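Local structure of ankyrin-repeat protein B (Legionella pneumophila, 5K34) at residues I6-W11 against S41-R46; N13-A18 against R46-A51; I34-T39 against Y68-N73; S84-Q89 against A105-M110. The protein is an F-box effector that hijacks the host ubiquitin-proteasome system, its ankyrin-repeat domain, described here, probably binding partner proteins. All blocks are in the same frame, centred on the assembly; numbering follows the deposited sequence.

Contact 1: residues I6-W11 against S41-R46; sequences IKRELW and SYHLNR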
loop_
_atom_site.group_PDB
_atom_site.type_symbol
_atom_site.label_atom_id
_atom_site.label_comp_id
_atom_site.label_asym_id
_atom_site.label_seq_id
_atom_site.Cartn_x
_atom_site.Cartn_y
_atom_site.Cartn_z
ATOM N N ILE A 6 -0.080 -21.779 -3.142
ATOM C CA ILE A 6 -0.823 -21.279 -2.000
ATOM C C ILE A 6 -0.414 -19.834 -1.659
ATOM O O ILE A 6 -1.311 -19.006 -1.458
ATOM C CB ILE A 6 -0.714 -22.182 -0.737
ATOM C CG1 ILE A 6 -1.000 -23.642 -1.088
ATOM C CG2 ILE A 6 -1.748 -21.745 0.295
ATOM C CD1 ILE A 6 -0.562 -24.606 0.001
ATOM N N LYS A 7 0.889 -19.550 -1.593
ATOM C CA LYS A 7 1.382 -18.210 -1.280
ATOM C C LYS A 7 0.955 -17.239 -2.386
ATOM O O LYS A 7 0.581 -16.102 -2.089
ATOM C CB LYS A 7 2.923 -18.155 -1.041
ATOM C CG LYS A 7 3.459 -18.840 0.248
ATOM C CD LYS A 7 2.637 -18.552 1.509
ATOM C CE LYS A 7 3.130 -19.356 2.706
ATOM N NZ LYS A 7 2.424 -18.863 3.929
ATOM N N ARG A 8 0.996 -17.646 -3.645
ATOM C CA ARG A 8 0.571 -16.742 -4.717
ATOM C C ARG A 8 -0.917 -16.479 -4.654
ATOM O O ARG A 8 -1.335 -15.316 -4.898
ATOM C CB ARG A 8 0.957 -17.359 -6.086
ATOM C CG ARG A 8 2.410 -17.197 -6.376
ATOM C CD ARG A 8 2.766 -17.896 -7.682
ATOM N NE ARG A 8 4.150 -17.569 -8.013
ATOM C CZ ARG A 8 4.775 -18.005 -9.100
ATOM N NH1 ARG A 8 4.146 -18.805 -9.953
ATOM N NH2 ARG A 8 6.027 -17.629 -9.305
ATOM N N GLU A 9 -1.758 -17.460 -4.345
ATOM C CA GLU A 9 -3.187 -17.239 -4.204
ATOM C C GLU A 9 -3.468 -16.299 -3.046
ATOM O O GLU A 9 -4.257 -15.366 -3.173
ATOM C CB GLU A 9 -3.927 -18.574 -4.014
ATOM C CG GLU A 9 -5.409 -18.479 -3.660
ATOM C CD GLU A 9 -6.088 -19.827 -3.359
ATOM O OE1 GLU A 9 -5.386 -20.819 -3.016
ATOM O OE2 GLU A 9 -7.338 -19.875 -3.481
ATOM N N LEU A 10 -2.792 -16.516 -1.900
ATOM C CA LEU A 10 -2.931 -15.604 -0.774
ATOM C C LEU A 10 -2.476 -14.196 -1.132
ATOM O O LEU A 10 -3.155 -13.244 -0.723
ATOM C CB LEU A 10 -2.139 -16.102 0.437
ATOM C CG LEU A 10 -2.676 -17.346 1.187
ATOM C CD1 LEU A 10 -1.619 -17.833 2.173
ATOM C CD2 LEU A 10 -3.963 -16.997 1.887
ATOM N N TRP A 11 -1.366 -14.069 -1.838
ATOM C CA TRP A 11 -0.886 -12.724 -2.202
ATOM C C TRP A 11 -1.931 -11.992 -3.064
ATOM O O TRP A 11 -2.197 -10.806 -2.841
ATOM C CB TRP A 11 0.445 -12.799 -2.951
ATOM C CG TRP A 11 0.984 -11.439 -3.297
ATOM C CD1 TRP A 11 0.717 -10.702 -4.421
ATOM C CD2 TRP A 11 1.842 -10.653 -2.486
ATOM N NE1 TRP A 11 1.374 -9.496 -4.348
ATOM C CE2 TRP A 11 2.094 -9.442 -3.185
ATOM C CE3 TRP A 11 2.450 -10.850 -1.235
ATOM C CZ2 TRP A 11 2.922 -8.448 -2.670
ATOM C CZ3 TRP A 11 3.265 -9.833 -0.721
ATOM C CH2 TRP A 11 3.506 -8.671 -1.443
ATOM N N SER A 41 9.296 -9.883 -9.252
ATOM C CA SER A 41 8.931 -9.748 -10.646
ATOM C C SER A 41 7.490 -10.258 -10.938
ATOM O O SER A 41 6.700 -9.648 -11.616
ATOM C CB SER A 41 10.006 -10.490 -11.490
ATOM O OG SER A 41 9.621 -10.515 -12.800
ATOM N N TYR A 42 7.226 -11.427 -10.402
ATOM C CA TYR A 42 5.974 -12.130 -10.663
ATOM C C TYR A 42 4.778 -11.273 -10.189
ATOM O O TYR A 42 3.743 -11.214 -10.817
ATOM C CB TYR A 42 5.949 -13.511 -9.969
ATOM C CG TYR A 42 4.685 -14.287 -10.264
ATOM C CD1 TYR A 42 4.507 -14.951 -11.490
ATOM C CD2 TYR A 42 3.639 -14.287 -9.368
ATOM C CE1 TYR A 42 3.325 -15.634 -11.765
ATOM C CE2 TYR A 42 2.449 -14.960 -9.619
ATOM C CZ TYR A 42 2.319 -15.622 -10.833
ATOM O OH TYR A 42 1.112 -16.282 -11.103
ATOM N N HIS A 43 4.991 -10.614 -9.039
ATOM C CA HIS A 43 3.989 -9.704 -8.443
ATOM C C HIS A 43 4.153 -8.260 -8.921
ATOM O O HIS A 43 3.611 -7.338 -8.281
ATOM C CB HIS A 43 4.056 -9.835 -6.937
ATOM C CG HIS A 43 3.661 -11.186 -6.450
ATOM N ND1 HIS A 43 2.456 -11.780 -6.793
ATOM C CD2 HIS A 43 4.314 -12.083 -5.659
ATOM C CE1 HIS A 43 2.377 -12.971 -6.222
ATOM N NE2 HIS A 43 3.481 -13.172 -5.523
ATOM N N LEU A 44 4.852 -8.063 -10.051
ATOM C CA LEU A 44 5.017 -6.770 -10.684
ATOM C C LEU A 44 5.732 -5.749 -9.767
ATOM O O LEU A 44 5.580 -4.538 -9.971
ATOM C CB LEU A 44 3.695 -6.183 -11.219
ATOM C CG LEU A 44 2.850 -7.112 -12.102
ATOM C CD1 LEU A 44 1.577 -6.400 -12.569
ATOM C CD2 LEU A 44 3.594 -7.890 -13.202
ATOM N N ASN A 45 6.447 -6.268 -8.752
ATOM C CA ASN A 45 7.086 -5.414 -7.748
ATOM C C ASN A 45 6.102 -4.497 -6.997
ATOM O O ASN A 45 6.499 -3.477 -6.441
ATOM C CB ASN A 45 8.272 -4.616 -8.331
ATOM C CG ASN A 45 9.504 -5.467 -8.449
ATOM O OD1 ASN A 45 10.227 -5.360 -9.516
ATOM N ND2 ASN A 45 9.798 -6.227 -7.483
ATOM N N ARG A 46 4.840 -4.923 -6.940
ATOM C CA ARG A 46 3.847 -4.184 -6.155
ATOM C C ARG A 46 3.738 -4.744 -4.749
ATOM O O ARG A 46 4.144 -5.877 -4.461
ATOM C CB ARG A 46 2.457 -4.254 -6.841
ATOM C CG ARG A 46 2.477 -3.969 -8.343
ATOM C CD ARG A 46 1.089 -3.677 -8.875
ATOM N NE ARG A 46 0.772 -2.267 -8.677
ATOM C CZ ARG A 46 -0.441 -1.799 -8.404
ATOM N NH1 ARG A 46 -0.613 -0.490 -8.230
ATOM N NH2 ARG A 46 -1.488 -2.623 -8.264
#
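Tyr-42 offers one face of its ring to Arg-8 of helix 5-19, whose guanidinium lies flat upon it. Arg-8 CZ stands 3.6 Å from the Tyr-42 ring centroid, the planes only 6° apart, a cation-pi stack. The arginine chain, extended from CG to NE, reaches the ring with Arg-8 CD also near Tyr-42 CE2, at 3.5 Å. Tyrosine suits this exposed place because its electron-rich face can take a cation. His-43 comes next and is sandwiched: Tyr-42 CD2 lies over one face of the imidazole and the indole of Trp-11 over the other. The Trp-11 five-membered ring and His-43 form a face-to-face stack, centroids 3.7 Å apart and planes inclined by 29°. The tilt brings Trp-11 CD1 to within 3.1 Å of His-43 ND1, a tight approach. Arg-8 NE lies 5.1 Å from His-43 NE2, which would probably disfavour a proton on the imidazole. The backbone here folds through a type I turn, Ser-41 to Leu-44, and a type I' turn, His-43 to Arg-46, in the hairpin-like loop that leads into a helix of an ankyrin repeat. Leu-44 and Asn-45 occupy the two central places of the second turn with positive phi, a conformation asparagine tolerates well. Arg-46 contributes its carbonyl: Arg-46 O sits at the edge of the indole, 3.4 Å from Trp-11 CZ2, and also accepts a hydrogen bond from Thr-39 OG1. Its guanidinium turns elsewhere, to salt bridges with Asp-76 and Glu-54.

Contact 2: residues N13-A18 against R46-A51; sequences NLMVAA and RTPLLA
Met-15 and Pro-48 bring helix 5-19 against the first turn of helix 48-54, their CA atoms 5.0 Å apart. So close an approach suits small or compact residues, and Ala-18, Pro-48 and Ala-51 supply them. Ala-18 CB rests 3.8 Å from Pro-48 CB, and Leu-14 CD2 packs against the same ring at Pro-48 CG, 3.9 Å away. Met-15 is the flexible filler: its chain bends at both chi2 (-66°) and chi3 (-75°). Met-15 SD then lies 3.5 Å from Thr-47 C, and Met-15 CE is 3.8 Å from Ala-51 CB. The same methyl touches Arg-46 CB, the aliphatic root of a side chain whose charged end pairs with Asp-76 and Glu-54. Thr-47 holds the N-cap position; its OG1 accepts weak bonds from Leu-49 N and Leu-50 N, while proline fits the first helical turn, where no N-H is needed. Thr-Pro-Leu-Leu here is a variant of the Thr-Pro-Leu-His motif of ankyrin repeats. Around this buried seam, Leu-14 also packs on Val-26 and Leu-30 of helix 23-30, whereas Leu-49 and Leu-50 turn to Pro-82 of helix 82-91, so the contact lies between helix 23-30 and helix 82-91.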
loop_
_atom_site.group_PDB
_atom_site.type_symbol
_atom_site.label_atom_id
_atom_site.label_comp_id
_atom_site.label_asym_id
_atom_site.label_seq_id
_atom_site.Cartn_x
_atom_site.Cartn_y
_atom_site.Cartn_z
ATOM N N ASN A 13 -5.143 -12.437 -3.166
ATOM C CA ASN A 13 -6.279 -12.082 -2.312
ATOM C C ASN A 13 -5.921 -10.927 -1.371
ATOM O O ASN A 13 -6.782 -10.090 -1.047
ATOM C CB ASN A 13 -6.709 -13.309 -1.492
ATOM C CG ASN A 13 -7.429 -14.320 -2.320
ATOM O OD1 ASN A 13 -7.880 -14.051 -3.434
ATOM N ND2 ASN A 13 -7.575 -15.522 -1.773
ATOM N N LEU A 14 -4.660 -10.872 -0.928
ATOM C CA LEU A 14 -4.151 -9.769 -0.082
ATOM C C LEU A 14 -4.201 -8.450 -0.826
ATOM O O LEU A 14 -4.593 -7.418 -0.275
ATOM C CB LEU A 14 -2.734 -10.092 0.326
ATOM C CG LEU A 14 -1.933 -9.047 1.072
ATOM C CD1 LEU A 14 -2.594 -8.695 2.397
ATOM C CD2 LEU A 14 -0.510 -9.554 1.270
ATOM N N MET A 15 -3.758 -8.391 -2.082
ATOM C CA MET A 15 -3.844 -7.195 -2.917
ATOM C C MET A 15 -5.295 -6.729 -3.024
ATOM O O MET A 15 -5.577 -5.519 -2.883
ATOM C CB MET A 15 -3.268 -7.472 -4.294
ATOM C CG MET A 15 -1.751 -7.690 -4.266
ATOM S SD MET A 15 -0.777 -6.259 -3.811
ATOM C CE MET A 15 -0.902 -5.304 -5.344
ATOM N N VAL A 16 -6.257 -7.632 -3.302
ATOM C CA VAL A 16 -7.660 -7.232 -3.374
ATOM C C VAL A 16 -8.205 -6.729 -2.027
ATOM O O VAL A 16 -8.924 -5.715 -1.973
ATOM C CB VAL A 16 -8.511 -8.383 -3.930
ATOM C CG1 VAL A 16 -10.003 -8.069 -3.808
ATOM C CG2 VAL A 16 -8.147 -8.619 -5.388
ATOM N N ALA A 17 -7.870 -7.439 -0.953
ATOM C CA ALA A 17 -8.356 -7.036 0.363
ATOM C C ALA A 17 -7.820 -5.654 0.690
ATOM O O ALA A 17 -8.558 -4.800 1.194
ATOM C CB ALA A 17 -7.917 -8.041 1.413
ATOM N N ALA A 18 -6.533 -5.405 0.437
ATOM C CA ALA A 18 -5.969 -4.093 0.733
ATOM C C ALA A 18 -6.596 -3.008 -0.134
ATOM O O ALA A 18 -6.981 -1.946 0.387
ATOM C CB ALA A 18 -4.476 -4.119 0.542
ATOM N N ARG A 46 4.840 -4.923 -6.940
ATOM C CA ARG A 46 3.847 -4.184 -6.155
ATOM C C ARG A 46 3.738 -4.744 -4.749
ATOM O O ARG A 46 4.144 -5.877 -4.461
ATOM C CB ARG A 46 2.457 -4.254 -6.841
ATOM C CG ARG A 46 2.477 -3.969 -8.343
ATOM C CD ARG A 46 1.089 -3.677 -8.875
ATOM N NE ARG A 46 0.772 -2.267 -8.677
ATOM C CZ ARG A 46 -0.441 -1.799 -8.404
ATOM N NH1 ARG A 46 -0.613 -0.490 -8.230
ATOM N NH2 ARG A 46 -1.488 -2.623 -8.264
ATOM N N THR A 47 3.146 -3.946 -3.844
ATOM C CA THR A 47 2.841 -4.433 -2.489
ATOM C C THR A 47 1.394 -4.065 -2.166
ATOM O O THR A 47 0.793 -3.238 -2.862
ATOM C CB THR A 47 3.724 -3.728 -1.433
ATOM O OG1 THR A 47 3.389 -2.338 -1.380
ATOM C CG2 THR A 47 5.229 -3.932 -1.721
ATOM N N PRO A 48 0.846 -4.608 -1.070
ATOM C CA PRO A 48 -0.488 -4.216 -0.653
ATOM C C PRO A 48 -0.547 -2.781 -0.178
ATOM O O PRO A 48 -1.645 -2.218 -0.080
ATOM C CB PRO A 48 -0.841 -5.204 0.470
ATOM C CG PRO A 48 0.469 -5.745 0.931
ATOM C CD PRO A 48 1.328 -5.797 -0.341
ATOM N N LEU A 49 0.591 -2.145 0.141
ATOM C CA LEU A 49 0.565 -0.704 0.443
ATOM C C LEU A 49 0.173 0.073 -0.803
ATOM O O LEU A 49 -0.684 0.961 -0.730
ATOM C CB LEU A 49 1.919 -0.259 0.986
ATOM C CG LEU A 49 2.066 1.237 1.285
ATOM C CD1 LEU A 49 0.992 1.727 2.283
ATOM C CD2 LEU A 49 3.464 1.545 1.816
ATOM N N LEU A 50 0.749 -0.254 -1.980
ATOM C CA LEU A 50 0.313 0.344 -3.236
ATOM C C LEU A 50 -1.113 0.070 -3.541
ATOM O O LEU A 50 -1.865 0.936 -4.008
ATOM C CB LEU A 50 1.140 -0.128 -4.427
ATOM C CG LEU A 50 2.485 0.451 -4.712
ATOM C CD1 LEU A 50 2.957 -0.066 -6.088
ATOM C CD2 LEU A 50 2.432 2.011 -4.751
ATOM N N ALA A 51 -1.546 -1.186 -3.333
ATOM C CA ALA A 51 -2.931 -1.571 -3.580
ATOM C C ALA A 51 -3.882 -0.729 -2.740
ATOM O O ALA A 51 -4.894 -0.226 -3.252
ATOM C CB ALA A 51 -3.134 -3.046 -3.310
#

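Contact 3: residues I34-T39 against Y68-N73; sequences IDPTQT and YTFDPN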
loop_
_atom_site.group_PDB
_atom_site.type_symbol
_atom_site.label_atom_id
_atom_site.label_comp_id
_atom_site.label_asym_id
_atom_site.label_seq_id
_atom_site.Cartn_x
_atom_site.Cartn_y
_atom_site.Cartn_z
ATOM N N ILE A 34 2.676 -14.226 5.495
ATOM C CA ILE A 34 3.081 -13.406 4.355
ATOM C C ILE A 34 3.714 -12.100 4.875
ATOM O O ILE A 34 3.135 -11.387 5.695
ATOM C CB ILE A 34 1.839 -13.087 3.478
ATOM C CG1 ILE A 34 1.077 -14.378 3.022
ATOM C CG2 ILE A 34 2.228 -12.072 2.392
ATOM C CD1 ILE A 34 1.883 -15.275 2.090
ATOM N N ASP A 35 4.887 -11.775 4.362
ATOM C CA ASP A 35 5.540 -10.507 4.616
ATOM C C ASP A 35 5.059 -9.506 3.549
ATOM O O ASP A 35 5.419 -9.629 2.353
ATOM C CB ASP A 35 7.066 -10.666 4.570
ATOM C CG ASP A 35 7.797 -9.379 4.815
ATOM O OD1 ASP A 35 7.210 -8.263 4.799
ATOM O OD2 ASP A 35 9.052 -9.414 5.036
ATOM N N PRO A 36 4.246 -8.511 3.952
ATOM C CA PRO A 36 3.622 -7.659 2.916
ATOM C C PRO A 36 4.615 -6.691 2.290
ATOM O O PRO A 36 4.259 -5.985 1.323
ATOM C CB PRO A 36 2.550 -6.897 3.726
ATOM C CG PRO A 36 3.164 -6.795 5.101
ATOM C CD PRO A 36 3.866 -8.119 5.322
ATOM N N THR A 37 5.826 -6.578 2.837
ATOM C CA THR A 37 6.798 -5.589 2.345
ATOM C C THR A 37 7.693 -6.168 1.240
ATOM O O THR A 37 8.432 -5.381 0.599
ATOM C CB THR A 37 7.726 -5.066 3.488
ATOM O OG1 THR A 37 8.659 -6.112 3.856
ATOM C CG2 THR A 37 6.934 -4.654 4.705
ATOM N N GLN A 38 7.671 -7.479 1.064
ATOM C CA GLN A 38 8.574 -8.099 0.105
ATOM C C GLN A 38 7.792 -8.535 -1.123
ATOM O O GLN A 38 6.706 -9.113 -1.035
ATOM C CB GLN A 38 9.285 -9.290 0.754
ATOM C CG GLN A 38 10.218 -8.906 1.912
ATOM C CD GLN A 38 11.156 -7.729 1.606
ATOM O OE1 GLN A 38 11.085 -6.645 2.246
ATOM N NE2 GLN A 38 12.079 -7.934 0.660
ATOM N N THR A 39 8.369 -8.280 -2.284
ATOM C CA THR A 39 7.690 -8.524 -3.554
ATOM C C THR A 39 8.713 -8.957 -4.596
ATOM O O THR A 39 9.908 -9.136 -4.255
ATOM C CB THR A 39 6.856 -7.288 -3.979
ATOM O OG1 THR A 39 6.156 -7.598 -5.177
ATOM C CG2 THR A 39 7.743 -6.060 -4.167
ATOM N N TYR A 68 4.519 -2.277 9.601
ATOM C CA TYR A 68 5.586 -2.968 8.892
ATOM C C TYR A 68 6.552 -1.962 8.335
ATOM O O TYR A 68 6.221 -0.773 8.194
ATOM C CB TYR A 68 5.019 -3.798 7.711
ATOM C CG TYR A 68 4.066 -4.871 8.157
ATOM C CD1 TYR A 68 4.532 -6.129 8.595
ATOM C CD2 TYR A 68 2.700 -4.615 8.214
ATOM C CE1 TYR A 68 3.621 -7.111 9.050
ATOM C CE2 TYR A 68 1.790 -5.564 8.689
ATOM C CZ TYR A 68 2.279 -6.794 9.118
ATOM O OH TYR A 68 1.391 -7.748 9.571
ATOM N N THR A 69 7.765 -2.376 8.064
ATOM C CA THR A 69 8.799 -1.479 7.516
ATOM C C THR A 69 8.807 -1.513 6.004
ATOM O O THR A 69 9.363 -2.432 5.386
ATOM C CB THR A 69 10.208 -1.812 8.067
ATOM O OG1 THR A 69 10.133 -1.758 9.501
ATOM C CG2 THR A 69 11.228 -0.781 7.564
ATOM N N PHE A 70 8.098 -0.571 5.401
ATOM C CA PHE A 70 8.048 -0.417 3.952
ATOM C C PHE A 70 9.028 0.658 3.495
ATOM O O PHE A 70 9.197 1.656 4.172
ATOM C CB PHE A 70 6.648 0.071 3.491
ATOM C CG PHE A 70 5.595 -1.013 3.457
ATOM C CD1 PHE A 70 5.370 -1.770 2.328
ATOM C CD2 PHE A 70 4.791 -1.259 4.586
ATOM C CE1 PHE A 70 4.395 -2.754 2.288
ATOM C CE2 PHE A 70 3.828 -2.249 4.577
ATOM C CZ PHE A 70 3.616 -2.991 3.435
ATOM N N ASP A 71 9.624 0.443 2.308
ATOM C CA ASP A 71 10.388 1.476 1.645
ATOM C C ASP A 71 9.397 2.320 0.815
ATOM O O ASP A 71 8.879 1.808 -0.184
ATOM C CB ASP A 71 11.450 0.831 0.749
ATOM C CG ASP A 71 12.179 1.846 -0.086
ATOM O OD1 ASP A 71 11.889 3.072 -0.057
ATOM O OD2 ASP A 71 13.061 1.396 -0.896
ATOM N N PRO A 72 9.086 3.559 1.232
ATOM C CA PRO A 72 8.015 4.316 0.541
ATOM C C PRO A 72 8.460 4.848 -0.845
ATOM O O PRO A 72 7.621 5.403 -1.532
ATOM C CB PRO A 72 7.745 5.473 1.526
ATOM C CG PRO A 72 9.106 5.683 2.173
ATOM C CD PRO A 72 9.748 4.334 2.329
ATOM N N ASN A 73 9.740 4.694 -1.167
ATOM C CA ASN A 73 10.225 5.054 -2.513
ATOM C C ASN A 73 10.463 3.832 -3.378
ATOM O O ASN A 73 11.009 3.962 -4.476
ATOM C CB ASN A 73 11.498 5.919 -2.410
ATOM C CG ASN A 73 11.199 7.238 -1.703
ATOM O OD1 ASN A 73 11.663 7.422 -0.528
ATOM N ND2 ASN A 73 10.426 8.097 -2.287
HETATM O O HOH W 1 9.124 -2.337 0.891
HETATM O O HOH W 2 10.616 -4.990 6.096
#
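Pro-36 and Tyr-68 make the snug end of this loop-to-loop contact. Pro-36 CG stands over the centre of the Tyr-68 ring, 3.7 Å from its centroid, in a CH-pi contact for which the compact, rigid pyrrolidine is well shaped. A second one lies beside it: Thr-37 CG2 is 3.8 Å from the Phe-70 ring centroid and only 4° off the normal. Thr-37 CG2 also touches Tyr-68 CB and lies 3.4 Å from Thr-69 O. Packing here is close enough to bury Pro-36 O without a hydrogen-bonding partner, 3.4 Å from Phe-70 CE1.

The other side of Thr-37 is wet and polar. Its OG1 takes the crowded position between the backbone N and carbonyl carbon (chi1 72°), which sets CG2 toward the aromatic residues and lets OG1 donate to Asp-35 OD1. Thr-37 N reaches Asp-35 OD1 at 2.9 Å, from the same face of the carboxylate, closing an Asx turn. No direct hydrogen bond joins the two loops; one water links Thr-37 OG1 to Thr-69 O and another runs from Thr-37 O to Asp-71 N. Asp-71 repeats the pattern, its OD1 accepting from Asn-73 N in a second Asx turn: the Asp-Pro-Thr and Asp-Pro-Asn sequences, 36 residues apart, look like equivalent loop positions of successive ankyrin repeats. Ile-34 leads from this pairing to Trp-11 and Leu-14 of helix 5-19, Phe-70 seals against Leu-64 and Trp-65 of helix 58-67, and Pro-72 touches Ile-83 of helix 82-91.

Contact 4: residues S84-Q89 against A105-M110; sequences SLLKKQ and ALIRGM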
loop_
_atom_site.group_PDB
_atom_site.type_symbol
_atom_site.label_atom_id
_atom_site.label_comp_id
_atom_site.label_asym_id
_atom_site.label_seq_id
_atom_site.Cartn_x
_atom_site.Cartn_y
_atom_site.Cartn_z
ATOM N N SER A 84 5.169 8.287 -4.818
ATOM C CA SER A 84 4.858 8.920 -6.103
ATOM C C SER A 84 3.418 8.673 -6.516
ATOM O O SER A 84 2.786 9.531 -7.122
ATOM C CB SER A 84 5.863 8.499 -7.191
ATOM O OG SER A 84 5.609 7.180 -7.676
ATOM N N LEU A 85 2.845 7.522 -6.145
ATOM C CA LEU A 85 1.447 7.242 -6.463
ATOM C C LEU A 85 0.530 8.184 -5.671
ATOM O O LEU A 85 -0.440 8.722 -6.221
ATOM C CB LEU A 85 1.138 5.771 -6.162
ATOM C CG LEU A 85 -0.233 5.290 -6.633
ATOM C CD1 LEU A 85 -0.339 5.397 -8.173
ATOM C CD2 LEU A 85 -0.471 3.872 -6.158
ATOM N N LEU A 86 0.839 8.392 -4.394
ATOM C CA LEU A 86 0.099 9.380 -3.572
ATOM C C LEU A 86 0.194 10.764 -4.198
ATOM O O LEU A 86 -0.801 11.492 -4.263
ATOM C CB LEU A 86 0.619 9.369 -2.136
ATOM C CG LEU A 86 0.163 8.178 -1.293
ATOM C CD1 LEU A 86 1.104 8.054 -0.086
ATOM C CD2 LEU A 86 -1.289 8.343 -0.859
ATOM N N LYS A 87 1.399 11.134 -4.626
ATOM C CA LYS A 87 1.587 12.457 -5.244
ATOM C C LYS A 87 0.759 12.583 -6.511
ATOM O O LYS A 87 0.206 13.660 -6.762
ATOM C CB LYS A 87 3.063 12.697 -5.528
ATOM C CG LYS A 87 3.849 13.110 -4.283
ATOM C CD LYS A 87 5.317 13.329 -4.667
ATOM C CE LYS A 87 6.137 13.820 -3.493
ATOM N NZ LYS A 87 6.064 15.311 -3.389
ATOM N N LYS A 88 0.679 11.526 -7.311
ATOM C CA LYS A 88 -0.203 11.575 -8.484
ATOM C C LYS A 88 -1.706 11.820 -8.161
ATOM O O LYS A 88 -2.433 12.575 -8.815
ATOM C CB LYS A 88 -0.069 10.306 -9.292
ATOM C CG LYS A 88 1.194 10.222 -10.119
ATOM C CD LYS A 88 1.185 9.016 -11.066
ATOM C CE LYS A 88 -0.004 9.093 -12.007
ATOM N NZ LYS A 88 0.314 8.354 -13.280
ATOM N N GLN A 89 -2.165 11.151 -7.091
ATOM C CA GLN A 89 -3.509 11.317 -6.582
ATOM C C GLN A 89 -3.718 12.768 -6.109
ATOM O O GLN A 89 -4.743 13.374 -6.416
ATOM C CB GLN A 89 -3.783 10.348 -5.422
ATOM C CG GLN A 89 -3.863 8.897 -5.865
ATOM C CD GLN A 89 -4.321 8.005 -4.718
ATOM O OE1 GLN A 89 -4.100 8.320 -3.540
ATOM N NE2 GLN A 89 -4.941 6.889 -5.053
ATOM N N ALA A 105 -1.206 13.758 4.396
ATOM C CA ALA A 105 -0.709 13.246 5.676
ATOM C C ALA A 105 0.148 11.980 5.471
ATOM O O ALA A 105 1.175 11.822 6.160
ATOM C CB ALA A 105 -1.876 12.963 6.602
ATOM N N LEU A 106 -0.259 11.109 4.555
ATOM C CA LEU A 106 0.533 9.903 4.261
ATOM C C LEU A 106 1.856 10.275 3.566
ATOM O O LEU A 106 2.889 9.687 3.949
ATOM C CB LEU A 106 -0.277 8.922 3.407
ATOM C CG LEU A 106 -1.291 8.091 4.123
ATOM C CD1 LEU A 106 -2.346 7.520 3.207
ATOM C CD2 LEU A 106 -0.606 6.946 4.886
ATOM N N ILE A 107 1.842 11.192 2.628
ATOM C CA ILE A 107 3.090 11.645 2.009
ATOM C C ILE A 107 4.035 12.184 3.052
ATOM O O ILE A 107 5.218 11.842 3.096
ATOM C CB ILE A 107 2.846 12.690 0.913
ATOM C CG1 ILE A 107 2.073 12.067 -0.263
ATOM C CG2 ILE A 107 4.176 13.284 0.444
ATOM C CD1 ILE A 107 1.475 13.082 -1.191
ATOM N N ARG A 108 3.503 13.015 3.939
ATOM C CA ARG A 108 4.313 13.627 4.968
ATOM C C ARG A 108 4.914 12.617 5.878
ATOM O O ARG A 108 6.126 12.637 6.199
ATOM C CB ARG A 108 3.452 14.664 5.723
ATOM C CG ARG A 108 4.262 15.400 6.793
ATOM C CD ARG A 108 3.385 16.175 7.765
ATOM N NE ARG A 108 2.544 15.236 8.532
ATOM C CZ ARG A 108 2.958 14.315 9.430
ATOM N NH1 ARG A 108 4.246 14.142 9.815
ATOM N NH2 ARG A 108 2.031 13.519 9.983
ATOM N N GLY A 109 4.109 11.665 6.339
ATOM C CA GLY A 109 4.623 10.648 7.192
ATOM C C GLY A 109 5.711 9.829 6.502
ATOM O O GLY A 109 6.771 9.554 7.090
ATOM N N MET A 110 5.492 9.426 5.260
ATOM C CA MET A 110 6.467 8.627 4.563
ATOM C C MET A 110 7.761 9.391 4.286
ATOM O O MET A 110 8.833 8.783 4.427
ATOM C CB MET A 110 5.898 8.118 3.252
ATOM C CG MET A 110 4.790 7.060 3.473
ATOM S SD MET A 110 4.086 6.507 1.903
ATOM C CE MET A 110 2.764 5.478 2.502
#
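Leu-86 and Ile-107 meet where helices 82-91 and 97-112 run nearly antiparallel, their short segments at 151° and 9.7 Å apart at closest approach. Leu-86 carries most of the contact. Its CG is anti to the carbonyl carbon (chi1 -76°), and chi2 (161°) carries CD1 on to the far helix. There Leu-86 CD1 is 3.9 Å from Leu-106 CB and equally far from Met-110 SD, one helical turn on, so it bears on two residues on the same side of helix 97-112. Nearer the backbone, Leu-86 CB is 3.6 Å from Ile-107 CG1, the closest approach between the two segments. Ile-107 touches with its longer branch: CG1 meets the leucine and Ile-107 CD1, at the end of that branch, reaches Lys-87 CG, 3.9 Å away. Lys-87 thus lends its aliphatic part to the outer edge of the contact; its chain runs extended as far as CE and bends only at chi4, at its amine. A lysine fits such a border because its methylenes pack while its charge can face water. Met-110, extended beyond CG, brings SD and CE to Leu-86 CD1, with Met-110 CE 4.0 Å from it; the two side chains cross at about a right angle. The contact is wholly apolar, the paired-helix packing familiar from ankyrin repeats, and it lies at the C-terminal end of the stack. From there Leu-86 and Leu-106 both reach Tyr-58 of helix 58-67, Met-110 meets Trp-65 of that helix and Leu-49 of helix 48-54, and Leu-86 also touches Ile-53.

How the contacts relate
The four contacts run along an all-helical ankyrin stack. Contacts 1 and 2 share helix 5-19 and Arg-46, and their centres are about 10 Å apart; Trp-11 joins them through Pro-48. Contact 3 links the two long loops following helices 23-30 and 58-67, its centre about 11 Å from that of contact 2. Along the chain the segments of contacts 1, 2 and 3 alternate, each segment meeting one 33 to 35 residues on, about one ankyrin repeat. Contact 4 comes after them in sequence, about 24 Å from contact 1 between centres and across the centre of the chain. Leu-50 against Leu-85 and Pro-72 against Met-110 connect it to contacts 2 and 3, giving a continuous core.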